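Local coordinates for protein receptor-type adenylate cyclase GRESAG 4.1 (Trypanosoma brucei, PDB 1FX2) that catalyses the magnesium-dependent conversion of ATP to cyclic AMP and diphosphate through its catalytic domain and may act as a receptor for an unknown ligand, at residues T14-D19 with F64-K69; V136-G141 with V176-A181; D195-G200 with M213-T218. All coordinates share one frame; numbering follows the deposited sequence. Where two conformers were deposited one is given.

Contact 1 (T14-D19 with F64-K69); sequences TLIFTD and FMIASK
Over one face of the Phe-17 ring stands Met-65 CA, 4.3 Å above the plane and displaced toward the rim; a water lies in plane at the ring's edge. The Met-65 side chain runs alongside in the same direction. With CG anti to the backbone N (chi1 178°) and the chain extended beyond it, CG meets Phe-17 CZ at 3.4 Å and SD makes an oblique Met-aromatic contact, 4.6 Å from the ring centroid. Phe-234 meets this ring edge-to-face. The ring of Phe-64 lies beside Thr-18, whose OG1 is 3.3 Å from Phe-64 CB, and meets the His-42 ring edge-to-face. The strands are antiparallel neighbours in the central sheet of a class III cyclase catalytic core. Three hydrogen-bonded pairs join them; in the middle one Ile-16 N binds Ile-66 O at 2.8 Å, nearly straight at 167°. The beta-branched Ile-16 and Ile-66, whose bulk suits a buried strand, pack CB to CB at 4.0 Å, and Ile-16 also touches Ala-74 of helix 71-87. On the other face the small Ala-67 lets Leu-15 lean across, CD2 to CB 3.7 Å. Asp-19, a predicted magnesium ligand, bonds through OD2 to Ser-63 just before the partner segment.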
# COMPACT_ATOMS: atom_id res chain seq x y z
N THR A 14 -8.59 9.03 13.32
CA THR A 14 -7.79 9.37 12.12
C THR A 14 -6.95 10.59 12.49
O THR A 14 -7.52 11.57 13.02
CB THR A 14 -8.61 9.63 10.92
OG1 THR A 14 -9.31 8.42 10.59
CG2 THR A 14 -7.75 9.95 9.72
N LEU A 15 -5.61 10.45 12.41
CA LEU A 15 -4.71 11.59 12.71
C LEU A 15 -4.06 12.09 11.46
O LEU A 15 -3.69 11.32 10.58
CB LEU A 15 -3.62 11.20 13.69
CG LEU A 15 -4.18 10.73 15.04
CD1 LEU A 15 -3.06 10.12 15.91
CD2 LEU A 15 -4.89 11.92 15.75
N ILE A 16 -3.96 13.42 11.40
CA ILE A 16 -3.31 14.11 10.25
C ILE A 16 -2.20 14.94 10.86
O ILE A 16 -2.38 15.68 11.84
CB ILE A 16 -4.23 15.12 9.66
CG1 ILE A 16 -5.60 14.49 9.24
CG2 ILE A 16 -3.60 15.69 8.39
CD1 ILE A 16 -6.61 15.59 8.84
N PHE A 17 -0.98 14.79 10.34
CA PHE A 17 0.15 15.65 10.69
C PHE A 17 0.55 16.40 9.46
O PHE A 17 0.49 15.89 8.35
CB PHE A 17 1.39 14.81 11.19
CG PHE A 17 1.23 14.32 12.57
CD1 PHE A 17 0.49 13.18 12.84
CD2 PHE A 17 1.78 15.02 13.62
CE1 PHE A 17 0.29 12.71 14.16
CE2 PHE A 17 1.59 14.54 14.96
CZ PHE A 17 0.83 13.37 15.21
N THR A 18 0.92 17.67 9.66
CA THR A 18 1.34 18.53 8.55
C THR A 18 2.59 19.27 8.95
O THR A 18 2.84 19.60 10.14
CB THR A 18 0.28 19.58 8.15
OG1 THR A 18 0.24 20.63 9.13
CG2 THR A 18 -1.15 18.96 7.97
N ASP A 19 3.37 19.64 7.92
CA ASP A 19 4.56 20.50 8.11
C ASP A 19 4.85 21.24 6.87
O ASP A 19 4.59 20.74 5.72
CB ASP A 19 5.90 19.73 8.38
CG ASP A 19 6.09 19.36 9.81
OD1 ASP A 19 5.72 18.23 10.25
OD2 ASP A 19 6.63 20.17 10.56
N PHE A 64 1.13 20.97 12.38
CA PHE A 64 -0.22 20.71 12.95
C PHE A 64 -0.37 19.21 13.25
O PHE A 64 0.15 18.34 12.52
CB PHE A 64 -1.38 21.09 11.98
CG PHE A 64 -1.80 22.50 12.07
CD1 PHE A 64 -1.08 23.48 11.43
CD2 PHE A 64 -2.94 22.87 12.78
CE1 PHE A 64 -1.51 24.79 11.51
CE2 PHE A 64 -3.37 24.13 12.87
CZ PHE A 64 -2.65 25.16 12.22
N MET A 65 -1.10 18.95 14.35
CA MET A 65 -1.58 17.56 14.67
C MET A 65 -3.08 17.75 14.76
O MET A 65 -3.60 18.49 15.62
CB MET A 65 -0.96 17.03 15.97
CG MET A 65 -1.52 15.61 16.27
SD MET A 65 -0.85 15.17 17.91
CE MET A 65 -1.71 13.60 18.24
N ILE A 66 -3.80 17.02 13.91
CA ILE A 66 -5.29 17.17 13.80
C ILE A 66 -5.94 15.77 13.95
O ILE A 66 -5.39 14.79 13.42
CB ILE A 66 -5.65 17.73 12.39
CG1 ILE A 66 -5.05 19.15 12.22
CG2 ILE A 66 -7.22 17.82 12.23
CD1 ILE A 66 -4.98 19.59 10.78
N ALA A 67 -7.03 15.69 14.73
CA ALA A 67 -7.72 14.39 14.89
C ALA A 67 -9.11 14.48 14.26
O ALA A 67 -9.72 15.53 14.20
CB ALA A 67 -7.86 14.03 16.40
N SER A 68 -9.60 13.35 13.78
CA SER A 68 -10.95 13.36 13.16
C SER A 68 -11.69 12.05 13.55
O SER A 68 -11.08 10.99 13.58
CB SER A 68 -10.81 13.31 11.65
OG SER A 68 -12.09 13.29 11.05
N LYS A 69 -12.97 12.20 13.90
CA LYS A 69 -13.83 10.99 14.13
C LYS A 69 -14.16 10.29 12.83
O LYS A 69 -14.54 9.15 12.83
CB LYS A 69 -15.14 11.47 14.77
CG LYS A 69 -14.97 11.97 16.11
CD LYS A 69 -16.38 12.48 16.59
CE LYS A 69 -16.27 13.12 17.93
NZ LYS A 69 -17.64 13.48 18.44
O HOH W 1 -11.41 8.01 12.15
O HOH W 2 3.12 17.80 12.29

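Contact 2 (V136-G141 with V176-A181); sequences VGIHTG and VLMTHA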
# COMPACT_ATOMS: atom_id res chain seq x y z
N VAL A 136 1.94 16.13 4.21
CA VAL A 136 0.85 15.65 5.08
C VAL A 136 0.90 14.14 5.18
O VAL A 136 1.13 13.44 4.14
CB VAL A 136 -0.51 16.04 4.42
CG1 VAL A 136 -1.71 15.63 5.31
CG2 VAL A 136 -0.60 17.59 4.18
N GLY A 137 0.66 13.65 6.40
CA GLY A 137 0.54 12.18 6.58
C GLY A 137 -0.78 11.91 7.31
O GLY A 137 -1.13 12.65 8.26
N ILE A 138 -1.40 10.79 6.96
CA ILE A 138 -2.69 10.42 7.54
C ILE A 138 -2.68 8.95 7.92
O ILE A 138 -2.16 8.12 7.13
CB ILE A 138 -3.86 10.60 6.52
CG1 ILE A 138 -3.90 12.05 6.00
CG2 ILE A 138 -5.22 10.26 7.22
CD1 ILE A 138 -4.93 12.21 4.90
N HIS A 139 -3.08 8.66 9.17
CA HIS A 139 -3.17 7.21 9.54
C HIS A 139 -4.41 7.11 10.41
O HIS A 139 -4.83 8.06 11.07
CB HIS A 139 -1.90 6.81 10.34
CG HIS A 139 -1.97 5.44 10.92
ND1 HIS A 139 -2.23 4.28 10.19
CD2 HIS A 139 -1.84 5.07 12.22
CE1 HIS A 139 -2.24 3.26 11.03
NE2 HIS A 139 -2.00 3.69 12.26
N THR A 140 -4.97 5.90 10.49
CA THR A 140 -6.19 5.65 11.30
C THR A 140 -5.91 4.46 12.18
O THR A 140 -5.37 3.46 11.68
CB THR A 140 -7.36 5.28 10.41
OG1 THR A 140 -7.64 6.41 9.56
CG2 THR A 140 -8.59 4.96 11.30
N GLY A 141 -6.20 4.60 13.46
CA GLY A 141 -6.00 3.43 14.37
C GLY A 141 -6.51 3.74 15.76
O GLY A 141 -6.85 4.84 16.09
N VAL A 176 0.52 14.20 -0.08
CA VAL A 176 -0.28 13.67 1.03
C VAL A 176 -0.17 12.15 0.98
O VAL A 176 -0.46 11.52 -0.05
CB VAL A 176 -1.80 14.03 0.86
CG1 VAL A 176 -2.63 13.38 2.02
CG2 VAL A 176 -1.95 15.61 0.89
N LEU A 177 0.37 11.56 2.07
CA LEU A 177 0.45 10.11 2.18
C LEU A 177 -0.54 9.60 3.20
O LEU A 177 -0.77 10.24 4.24
CB LEU A 177 1.85 9.72 2.70
CG LEU A 177 2.98 10.12 1.72
CD1 LEU A 177 4.36 9.64 2.35
CD2 LEU A 177 2.82 9.56 0.30
N MET A 178 -1.13 8.46 2.89
CA MET A 178 -2.05 7.79 3.80
C MET A 178 -1.54 6.37 3.98
O MET A 178 -1.12 5.72 3.00
CB MET A 178 -3.47 7.71 3.19
CG MET A 178 -4.19 9.02 2.73
SD MET A 178 -5.68 8.59 1.69
CE MET A 178 -5.91 7.28 2.40
N THR A 179 -1.63 5.84 5.18
CA THR A 179 -1.27 4.42 5.33
C THR A 179 -2.40 3.58 4.74
O THR A 179 -3.54 4.05 4.56
CB THR A 179 -1.17 4.04 6.85
OG1 THR A 179 -2.45 4.38 7.44
CG2 THR A 179 -0.06 4.90 7.52
N HIS A 180 -2.12 2.33 4.51
CA HIS A 180 -3.20 1.46 4.07
C HIS A 180 -4.30 1.40 5.10
O HIS A 180 -5.45 1.26 4.73
CB HIS A 180 -2.62 0.05 3.80
CG HIS A 180 -3.64 -0.91 3.24
ND1 HIS A 180 -4.30 -1.86 3.98
CD2 HIS A 180 -4.12 -0.99 1.98
CE1 HIS A 180 -5.16 -2.49 3.18
NE2 HIS A 180 -5.06 -1.98 1.97
N ALA A 181 -4.00 1.46 6.39
CA ALA A 181 -5.01 1.46 7.40
C ALA A 181 -6.00 2.55 7.24
O ALA A 181 -7.21 2.35 7.29
CB ALA A 181 -4.39 1.47 8.82
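His-139 and Thr-179 make the polar side-chain contact between these two parallel strands, and it rests on one short bond. Thr-179 OG1 lies in the plane of the imidazole, at its edge, 2.8 Å from His-139 ND1 and almost straight (170°); either atom could be the donor. The histidine reaches it with CG anti to the backbone N (chi1 172°). Thr-179 is the N-cap residue of the helix that starts at His-180, and the same hydroxyl caps the backbone N of Ala-182.

The backbone bonds follow the parallel pattern, in which one residue serves two across the gap. Leu-177 gives its N-H to Val-136 O at 2.9 Å and takes that of Ile-138 on its own O at 2.8 Å, and Thr-179 N then reaches Ile-138 O at 3.0 Å. Between these rungs CA-H...O contacts add weaker links, as from Gly-137 CA to Leu-177 O at 3.3 Å.

Apolar packing fills the face turned to helix 71-87. Val-136 and Val-176 lie side by side with CB against CG2 at 3.8 Å, while Ile-138 sends CD1 across to Val-176 CG1 at 3.9 Å; branched chains such as these suit extended backbone and a buried face. The chain between the strands includes helix 159-169, which lies against the opposite face and touches His-139 and Thr-179, as in a beta-alpha-beta crossover. Past the strand end, the small Ala-181 turns its CB toward His-139 CE1 at 3.6 Å.

The buried threonine hydroxyl is thus gripped by a ring nitrogen and a helix N-H, which fixes the histidine's rotation and ties the strand to the start of the helix. That helix N terminus would probably disfavour a protonated imidazole here.

Contact 3 (D195-G200 with M213-T218); sequences DVTALG and MYQLNT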
# COMPACT_ATOMS: atom_id res chain seq x y z
N ASP A 195 -8.65 9.58 -5.53
CA ASP A 195 -7.69 9.13 -6.46
C ASP A 195 -6.38 8.88 -5.71
O ASP A 195 -5.82 9.85 -5.19
CB ASP A 195 -7.52 10.33 -7.45
CG ASP A 195 -6.58 10.08 -8.61
OD1 ASP A 195 -5.68 9.20 -8.63
OD2 ASP A 195 -6.64 10.95 -9.53
N VAL A 196 -6.00 7.62 -5.54
CA VAL A 196 -4.71 7.27 -4.89
C VAL A 196 -3.73 6.54 -5.81
O VAL A 196 -4.13 5.87 -6.79
CB VAL A 196 -4.88 6.46 -3.59
CG1 VAL A 196 -5.75 7.22 -2.56
CG2 VAL A 196 -5.42 5.04 -3.88
N THR A 197 -2.45 6.65 -5.50
CA THR A 197 -1.40 5.92 -6.20
C THR A 197 -0.65 5.12 -5.16
O THR A 197 -0.20 5.67 -4.11
CB THR A 197 -0.45 6.87 -6.84
OG1 THR A 197 -1.18 7.60 -7.85
CG2 THR A 197 0.74 6.07 -7.48
N ALA A 198 -0.60 3.78 -5.32
CA ALA A 198 0.17 2.97 -4.39
C ALA A 198 1.65 3.24 -4.49
O ALA A 198 2.21 3.26 -5.57
CB ALA A 198 -0.06 1.43 -4.69
N LEU A 199 2.30 3.36 -3.33
CA LEU A 199 3.70 3.57 -3.31
C LEU A 199 4.41 2.31 -2.72
O LEU A 199 5.61 2.38 -2.51
CB LEU A 199 4.06 4.87 -2.54
CG LEU A 199 3.49 6.21 -3.11
CD1 LEU A 199 3.96 7.42 -2.30
CD2 LEU A 199 3.82 6.49 -4.53
N GLY A 200 3.71 1.21 -2.51
CA GLY A 200 4.35 -0.03 -1.98
C GLY A 200 4.41 -0.15 -0.46
O GLY A 200 3.41 0.11 0.22
N MET A 213 2.15 2.51 1.85
CA MET A 213 1.78 3.91 1.68
C MET A 213 1.00 4.15 0.43
O MET A 213 1.25 3.52 -0.61
CB MET A 213 3.01 4.80 1.58
CG MET A 213 3.85 4.85 2.72
SD MET A 213 2.89 5.54 4.06
CE MET A 213 4.23 5.31 5.26
N TYR A 214 0.04 5.08 0.51
CA TYR A 214 -0.73 5.48 -0.61
C TYR A 214 -0.62 6.99 -0.75
O TYR A 214 -0.81 7.71 0.23
CB TYR A 214 -2.20 5.07 -0.41
CG TYR A 214 -2.40 3.59 -0.57
CD1 TYR A 214 -2.03 2.73 0.47
CD2 TYR A 214 -2.74 3.07 -1.80
CE1 TYR A 214 -1.98 1.35 0.24
CE2 TYR A 214 -2.71 1.68 -2.01
CZ TYR A 214 -2.31 0.89 -0.97
OH TYR A 214 -2.29 -0.49 -1.21
N GLN A 215 -0.39 7.43 -1.96
CA GLN A 215 -0.34 8.87 -2.25
C GLN A 215 -1.73 9.29 -2.61
O GLN A 215 -2.32 8.77 -3.58
CB GLN A 215 0.65 9.07 -3.39
CG GLN A 215 0.61 10.50 -3.99
CD GLN A 215 1.57 10.61 -5.12
OE1 GLN A 215 1.17 10.69 -6.34
NE2 GLN A 215 2.81 10.45 -4.82
N LEU A 216 -2.24 10.30 -1.90
CA LEU A 216 -3.56 10.87 -2.27
C LEU A 216 -3.33 11.89 -3.32
O LEU A 216 -2.67 12.93 -3.04
CB LEU A 216 -4.22 11.49 -0.99
CG LEU A 216 -5.54 12.25 -1.27
CD1 LEU A 216 -6.63 11.16 -1.49
CD2 LEU A 216 -5.91 12.97 -0.00
N ASN A 217 -3.97 11.75 -4.48
CA ASN A 217 -3.70 12.70 -5.55
C ASN A 217 -4.72 13.81 -5.32
O ASN A 217 -5.93 13.57 -5.30
CB ASN A 217 -3.86 11.96 -6.88
CG ASN A 217 -2.78 10.89 -7.07
OD1 ASN A 217 -3.05 9.67 -7.37
ND2 ASN A 217 -1.58 11.27 -6.83
N THR A 218 -4.24 15.03 -5.16
CA THR A 218 -5.04 16.23 -4.78
C THR A 218 -5.02 17.16 -6.00
O THR A 218 -5.98 17.24 -6.78
CB THR A 218 -4.50 16.92 -3.46
OG1 THR A 218 -3.16 17.40 -3.61
CG2 THR A 218 -4.46 15.89 -2.32
O HOH W 3 -8.27 12.46 -4.69
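Asn-217 and Asp-195 close the open end of a beta hairpin whose first strand, 196-202, is the outermost of the chain's mixed sheet at this side. Asn-217 N binds Asp-195 O at 2.7 Å, and a water bridges the same two residues by accepting from Asp-195 N and donating to Asn-217 O.

Further along, Thr-197 and Gln-215 are a hydrogen-bonded pair: Thr-197 N gives to Gln-215 O at 2.9 Å, and Gln-215 N gives to Thr-197 O at 2.8 Å in a nearly straight bond of 173°. Leu-199 N is satisfied by Met-213 O. Beyond it comes Gly-200, whose backbone angles would jam a CB against the preceding carbonyl oxygen, a place that glycine alone takes easily.

A chain of side-chain bonds runs over the face of Thr-197 and Gln-215. The Thr-197 hydroxyl donates to a lone pair of Asn-217 OD1 at 2.8 Å, and Asn-217 ND2 donates to a lone pair of Gln-215 OE1 at 2.9 Å; this OE1 lies close to the Asn-217 amide plane, though the N-H meets it at a bent angle of 134°. Asparagine suits the middle of such a chain because one group both accepts and donates. Asp-195 does not join it: its OD1 is 3.0 Å from Asn-217 OD1, two acceptors that would repel each other, with carboxylate and amide planes 76° apart. Leu-199 lays CD1 against Gln-215 CB at 3.9 Å, so the leucine methyl packs on the aliphatic part of the glutamine.

On the other face sit Val-196, Ala-198, Tyr-214 and Leu-216. Leu-83 of the second subunit packs on Tyr-214, and Glu-80 of that subunit on Ala-198, whose small CB approaches Tyr-214 CE2 to 3.8 Å.

In the fold
From the N terminus, contact 1 closes a long loop: strand 13-20 leads through two helices and strand 55-60 before 63-68 returns beside it. The chain then runs through helices to strand 134-141, and contact 2 closes the excursion through the hairpin 144-147/154-157 and helix 159-169. Contact 3 closes the loop of the last hairpin, strands 196-202 and 211-216. The three follow in series; none nests in or crosses another. Yet they lie in one sheet: strands 13-20 and 134-141 join contact 1 to contact 2, with Leu-15 N bonded to His-139 O, while 176-179 and 211-216 join contact 2 to contact 3. Contacts 1 and 3 do not touch, their nearest atoms being about 9 Å apart.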